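Matching sites in GH3 beta-N-acetylglucosaminidase from Paenibacillaceae, a protein that hydrolyses terminal beta-linked N-acetylglucosamine residues from sugar chains as a member of glycoside hydrolase family 3 (PDB 6K5J (chain A, 1.90 Å), residues Gln58-Ser63 and Arg126-Asn131), and in its relative glycosyl hyrolase, family 3 from Deinococcus radiodurans (PDB 3TEV (chain B, 2.30 Å), residues Gln59-Cys64 and Arg122-Asn127). One frame, after least-squares fit of the local backbone (RMSD 0.42 Å); residues are numbered along the deposited sequences.

Structure 1 (6K5J); sequences QVAKLS and RALGIN.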
loop_
_atom_site.group_PDB
_atom_site.type_symbol
_atom_site.label_atom_id
_atom_site.label_comp_id
_atom_site.label_asym_id
_atom_site.label_seq_id
_atom_site.Cartn_x
_atom_site.Cartn_y
_atom_site.Cartn_z
ATOM N N GLN A 58 14.656 -17.140 3.372
ATOM C CA GLN A 58 14.057 -17.240 4.697
ATOM C C GLN A 58 12.531 -17.152 4.631
ATOM O O GLN A 58 11.830 -17.874 5.357
ATOM C CB GLN A 58 14.650 -16.152 5.610
ATOM C CG GLN A 58 13.870 -15.914 6.909
ATOM C CD GLN A 58 12.781 -14.856 6.734
ATOM O OE1 GLN A 58 12.957 -13.898 5.993
ATOM N NE2 GLN A 58 11.658 -15.041 7.402
ATOM N N VAL A 59 11.993 -16.279 3.769
ATOM C CA VAL A 59 10.540 -16.133 3.675
ATOM C C VAL A 59 9.919 -17.402 3.101
ATOM O O VAL A 59 8.919 -17.914 3.616
ATOM C CB VAL A 59 10.166 -14.898 2.829
ATOM C CG1 VAL A 59 8.633 -14.750 2.750
ATOM C CG2 VAL A 59 10.785 -13.627 3.424
ATOM N N ALA A 60 10.493 -17.910 2.008
ATOM C CA ALA A 60 10.004 -19.156 1.423
ATOM C C ALA A 60 10.037 -20.290 2.441
ATOM O O ALA A 60 9.087 -21.080 2.539
ATOM C CB ALA A 60 10.835 -19.509 0.185
ATOM N N LYS A 61 11.123 -20.387 3.213
ATOM C CA LYS A 61 11.189 -21.397 4.267
ATOM C C LYS A 61 10.087 -21.196 5.296
ATOM O O LYS A 61 9.475 -22.166 5.765
ATOM C CB LYS A 61 12.544 -21.345 4.969
ATOM C CG LYS A 61 13.631 -22.190 4.360
ATOM C CD LYS A 61 14.780 -22.304 5.363
ATOM C CE LYS A 61 14.229 -22.322 6.791
ATOM N NZ LYS A 61 15.124 -23.010 7.777
ATOM N N LEU A 62 9.841 -19.941 5.675
ATOM C CA LEU A 62 8.839 -19.644 6.694
ATOM C C LEU A 62 7.436 -19.998 6.213
ATOM O O LEU A 62 6.648 -20.601 6.952
ATOM C CB LEU A 62 8.930 -18.164 7.085
ATOM C CG LEU A 62 7.811 -17.634 7.981
ATOM C CD1 LEU A 62 7.821 -18.345 9.326
ATOM C CD2 LEU A 62 7.966 -16.119 8.154
ATOM N N SER A 63 7.097 -19.628 4.974
ATOM C CA SER A 63 5.787 -19.990 4.444
ATOM C C SER A 63 5.610 -21.500 4.396
ATOM O O SER A 63 4.550 -22.019 4.758
ATOM C CB SER A 63 5.580 -19.391 3.052
ATOM O OG SER A 63 5.621 -17.971 3.082
ATOM N N ARG A 126 4.558 -15.280 -4.855
ATOM C CA ARG A 126 4.192 -16.694 -4.927
ATOM C C ARG A 126 5.419 -17.587 -4.777
ATOM O O ARG A 126 5.354 -18.646 -4.136
ATOM C CB ARG A 126 3.465 -16.984 -6.240
ATOM C CG ARG A 126 2.731 -18.331 -6.279
ATOM C CD ARG A 126 1.682 -18.437 -5.171
ATOM N NE ARG A 126 1.429 -19.828 -4.791
ATOM C CZ ARG A 126 0.250 -20.445 -4.890
ATOM N NH1 ARG A 126 -0.815 -19.801 -5.343
ATOM N NH2 ARG A 126 0.138 -21.719 -4.530
ATOM N N ALA A 127 6.554 -17.158 -5.333
ATOM C CA ALA A 127 7.805 -17.887 -5.144
ATOM C C ALA A 127 8.213 -17.949 -3.681
ATOM O O ALA A 127 8.965 -18.853 -3.295
ATOM C CB ALA A 127 8.915 -17.242 -5.974
ATOM N N LEU A 128 7.724 -17.024 -2.849
ATOM C CA LEU A 128 8.020 -17.034 -1.427
ATOM C C LEU A 128 6.945 -17.739 -0.604
ATOM O O LEU A 128 6.987 -17.675 0.628
ATOM C CB LEU A 128 8.206 -15.602 -0.918
ATOM C CG LEU A 128 9.238 -14.751 -1.660
ATOM C CD1 LEU A 128 9.405 -13.403 -0.962
ATOM C CD2 LEU A 128 10.578 -15.458 -1.757
ATOM N N GLY A 129 5.983 -18.402 -1.248
ATOM C CA GLY A 129 4.913 -19.053 -0.521
ATOM C C GLY A 129 3.797 -18.130 -0.084
ATOM O O GLY A 129 2.913 -18.555 0.675
ATOM N N ILE A 130 3.816 -16.883 -0.527
ATOM C CA ILE A 130 2.749 -15.926 -0.242
ATOM C C ILE A 130 1.705 -16.032 -1.349
ATOM O O ILE A 130 2.031 -15.925 -2.536
ATOM C CB ILE A 130 3.319 -14.499 -0.141
ATOM C CG1 ILE A 130 4.293 -14.414 1.035
ATOM C CG2 ILE A 130 2.205 -13.465 -0.032
ATOM C CD1 ILE A 130 5.305 -13.273 0.921
ATOM N N ASN A 131 0.447 -16.240 -0.969
ATOM C CA ASN A 131 -0.601 -16.542 -1.938
ATOM C C ASN A 131 -1.735 -15.526 -1.907
ATOM O O ASN A 131 -2.757 -15.731 -2.567
ATOM C CB ASN A 131 -1.144 -17.962 -1.716
ATOM C CG ASN A 131 -1.594 -18.201 -0.284
ATOM O OD1 ASN A 131 -2.236 -17.350 0.320
ATOM N ND2 ASN A 131 -1.263 -19.371 0.261
#
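Val-59 and Leu-128 form the apolar part of this contact, meeting at a slant. With CG1 of Val-59 anti to its backbone N (chi1 -180°), that methyl lies 3.8 Å from Leu-128 CB, and it also reaches Ile-130 CD1 at 4.1 Å. Beside it, Ala-60 lies against the 126-131 turn: its CB is 4.0 Å from Ala-127 O, and Ala-60 CA makes a CH...O contact with Leu-128 O, 3.5 Å away. That same carbonyl accepts a hydrogen bond from Ser-63 OG, 2.8 Å from Leu-128 O and in the carbonyl plane; the same hydroxyl is also hydrogen-bonded to Tyr-48 OH, outside the two segments. Ser-63 CB packs on Gly-129 CA at 3.7 Å, and Ser-63 OG is 4.3 Å from Ile-130 CG1. Gly-129, at positive phi, is the C' residue of the Schellman motif ending helix 111-127, and this turn presents Leu-128 O to the neighbouring helix. The contact thus joins two outer helices of the TIM barrel, 56-72 and 111-127, while Ser-63 and Ile-130 both rest on Ile-80 of strand 79-81.

How the two compare
The CA atoms that can be compared coincide within the error, so the change is one of side chains. From Val-59(A) to Leu-60(B), CG1 of the valine is replaced by CG of the leucine, 0.6 Å apart after superposition. CG2 of Val-59(A) goes, and CD1 and CD2 of Leu-60(B) come. Across from it the branching changes the other way: CG of Leu-128(A) is matched by CG1 of Val-124(B), 1.3 Å apart after superposition, but CD1 of Leu-128(A) has no counterpart in Val-124(B), whose CG2 is new, and the CB atoms stand 0.9 Å apart. The two sides therefore trade bulk, and the apolar touch between them is kept, as is that to Ile-130(A)/Ile-126(B), which keeps its place.

The largest addition is at Ala-60(A), where Arg-61(B) adds everything from CG to the guanidinium group. Its NE gains a hydrogen bond to Ser-123(B) O, 3.0 Å long, for which the alanine has no polar atom. The exchange of Ala-127(A) for Ser-123(B) adds OG, which stands 3.3 Å from Arg-61(B) NH1. A positive charge and a polar link thus come to this part of the contact, probably tying the helices more firmly there.

OG of Ser-63(A) and SG of Cys-64(B) are 0.9 Å apart after superposition, with chi1 -62° against -63°; the CB atoms coincide and touch the same carbonyls. Lys-61(A) becomes Arg-62(B), chi1 turning from -88° to -166°, yet CE of Lys-61(A) and CD of Arg-62(B) fall 0.2 Å apart after superposition. Finally, Arg-126(A)/Arg-122(B) lies differently: Arg-122(B) NH1 bonds Ile-126(B) O at 2.9 Å, whereas Arg-126(A) NE is 4.5 Å from Ile-130(A) O.

Structure 2 (3TEV); sequences QLRRLC and RSVGIN.
Leu-60 and Val-124 form the apolar part of this contact, meeting at a slant. CG of Leu-60, anti to the backbone N (chi1 -171°), lies 4.0 Å from Val-124 CG2, and Leu-60 CD2 reaches Ile-126 CD1 at 4.2 Å. Beside it, Arg-61 CA makes a CH...O contact with Val-124 O, 3.5 Å away, and the long side chain, bent at chi3, carries NE to a hydrogen bond with Ser-123 O at 3.0 Å, from above the carbonyl plane. Arg-61 NH1 adds a weak bond to Ser-123 OG, which also bonds Gln-120 O, while Val-124 CG1 lies over one face of the Arg-61 guanidinium, toward its rim. Cys-64 CB is 3.1 Å from Val-124 O and 3.7 Å from Gly-125 O, and Cys-64 SG packs on Ile-126 CG1 at 3.8 Å. Gly-125, at positive phi, is the C' residue of the Schellman motif ending helix 107-124. One modelled water bridges Arg-61 O and Val-124 O, another Cys-64 O and Gly-125 O. Within segment 122-127, Arg-122 NH1 hydrogen-bonds Ile-126 O. Cys-64 rests on Ile-77 and Ile-126 on Ile-79, both of strand 76-79.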
loop_
_atom_site.group_PDB
_atom_site.type_symbol
_atom_site.label_atom_id
_atom_site.label_comp_id
_atom_site.label_asym_id
_atom_site.label_seq_id
_atom_site.Cartn_x
_atom_site.Cartn_y
_atom_site.Cartn_z
ATOM N N GLN B 59 14.810 -16.992 3.783
ATOM C CA GLN B 59 14.181 -17.170 5.092
ATOM C C GLN B 59 12.658 -17.151 4.944
ATOM O O GLN B 59 11.963 -17.975 5.528
ATOM C CB GLN B 59 14.677 -16.104 6.089
ATOM C CG GLN B 59 13.754 -15.828 7.286
ATOM C CD GLN B 59 12.596 -14.899 6.920
ATOM O OE1 GLN B 59 12.773 -13.948 6.157
ATOM N NE2 GLN B 59 11.402 -15.195 7.434
ATOM N N LEU B 60 12.159 -16.214 4.148
ATOM C CA LEU B 60 10.726 -16.064 3.951
ATOM C C LEU B 60 10.129 -17.287 3.261
ATOM O O LEU B 60 9.033 -17.742 3.623
ATOM C CB LEU B 60 10.425 -14.782 3.185
ATOM C CG LEU B 60 8.981 -14.309 3.054
ATOM C CD1 LEU B 60 8.246 -14.302 4.384
ATOM C CD2 LEU B 60 8.953 -12.923 2.415
ATOM N N ARG B 61 10.862 -17.828 2.294
ATOM C CA ARG B 61 10.442 -19.043 1.605
ATOM C C ARG B 61 10.337 -20.215 2.578
ATOM O O ARG B 61 9.393 -20.991 2.505
ATOM C CB ARG B 61 11.394 -19.396 0.456
ATOM C CG ARG B 61 10.947 -20.606 -0.366
ATOM C CD ARG B 61 11.826 -20.830 -1.607
ATOM N NE ARG B 61 11.638 -19.800 -2.646
ATOM C CZ ARG B 61 12.478 -18.783 -2.889
ATOM N NH1 ARG B 61 12.209 -17.913 -3.856
ATOM N NH2 ARG B 61 13.595 -18.631 -2.179
ATOM N N ARG B 62 11.320 -20.330 3.470
ATOM C CA ARG B 62 11.324 -21.327 4.533
ATOM C C ARG B 62 10.124 -21.119 5.483
ATOM O O ARG B 62 9.401 -22.066 5.796
ATOM C CB ARG B 62 12.662 -21.287 5.286
ATOM C CG ARG B 62 12.945 -22.483 6.214
ATOM C CD ARG B 62 14.265 -22.306 7.001
ATOM N NE ARG B 62 15.339 -21.696 6.195
ATOM C CZ ARG B 62 15.856 -20.477 6.400
ATOM N NH1 ARG B 62 16.823 -20.012 5.603
ATOM N NH2 ARG B 62 15.411 -19.717 7.406
ATOM N N LEU B 63 9.882 -19.876 5.882
ATOM C CA LEU B 63 8.767 -19.568 6.780
ATOM C C LEU B 63 7.388 -19.917 6.190
ATOM O O LEU B 63 6.562 -20.511 6.875
ATOM C CB LEU B 63 8.819 -18.105 7.230
ATOM C CG LEU B 63 7.639 -17.613 8.066
ATOM C CD1 LEU B 63 7.473 -18.423 9.384
ATOM C CD2 LEU B 63 7.775 -16.154 8.373
ATOM N N CYS B 64 7.154 -19.574 4.925
ATOM C CA CYS B 64 5.868 -19.828 4.291
ATOM C C CYS B 64 5.653 -21.301 3.962
ATOM O O CYS B 64 4.505 -21.781 3.979
ATOM C CB CYS B 64 5.690 -18.959 3.053
ATOM S SG CYS B 64 5.665 -17.212 3.507
ATOM N N ARG B 122 4.504 -15.238 -4.906
ATOM C CA ARG B 122 4.234 -16.606 -5.300
ATOM C C ARG B 122 5.475 -17.508 -5.136
ATOM O O ARG B 122 5.361 -18.638 -4.640
ATOM C CB ARG B 122 3.672 -16.641 -6.731
ATOM C CG ARG B 122 3.168 -18.003 -7.226
ATOM C CD ARG B 122 1.747 -18.320 -6.728
ATOM N NE ARG B 122 1.629 -18.187 -5.267
ATOM C CZ ARG B 122 1.884 -19.154 -4.386
ATOM N NH1 ARG B 122 1.780 -18.901 -3.095
ATOM N NH2 ARG B 122 2.247 -20.367 -4.791
ATOM N N SER B 123 6.658 -17.020 -5.498
ATOM C CA SER B 123 7.855 -17.853 -5.337
ATOM C C SER B 123 8.257 -18.127 -3.880
ATOM O O SER B 123 8.919 -19.127 -3.613
ATOM C CB SER B 123 9.047 -17.366 -6.178
ATOM O OG SER B 123 9.789 -16.371 -5.491
ATOM N N VAL B 124 7.828 -17.288 -2.935
ATOM C CA VAL B 124 8.120 -17.571 -1.520
ATOM C C VAL B 124 6.983 -18.279 -0.782
ATOM O O VAL B 124 7.173 -18.742 0.329
ATOM C CB VAL B 124 8.642 -16.328 -0.727
ATOM C CG1 VAL B 124 9.933 -15.788 -1.369
ATOM C CG2 VAL B 124 7.584 -15.240 -0.623
ATOM N N GLY B 125 5.813 -18.356 -1.408
ATOM C CA GLY B 125 4.692 -19.144 -0.906
ATOM C C GLY B 125 3.606 -18.320 -0.247
ATOM O O GLY B 125 2.897 -18.807 0.658
ATOM N N ILE B 126 3.492 -17.066 -0.681
ATOM C CA ILE B 126 2.453 -16.160 -0.206
ATOM C C ILE B 126 1.329 -16.134 -1.234
ATOM O O ILE B 126 1.595 -16.050 -2.441
ATOM C CB ILE B 126 3.025 -14.733 0.020
ATOM C CG1 ILE B 126 3.845 -14.711 1.323
ATOM C CG2 ILE B 126 1.899 -13.697 0.107
ATOM C CD1 ILE B 126 4.919 -13.605 1.390
ATOM N N ASN B 127 0.083 -16.203 -0.777
ATOM C CA ASN B 127 -1.046 -16.230 -1.704
ATOM C C ASN B 127 -2.049 -15.082 -1.528
ATOM O O ASN B 127 -3.128 -15.092 -2.123
ATOM C CB ASN B 127 -1.741 -17.610 -1.681
ATOM C CG ASN B 127 -2.334 -17.971 -0.304
ATOM O OD1 ASN B 127 -2.084 -17.306 0.706
ATOM N ND2 ASN B 127 -3.136 -19.027 -0.275
HETATM O O HOH W 1 7.558 -21.551 -0.016
HETATM O O HOH W 2 3.345 -21.374 1.458
#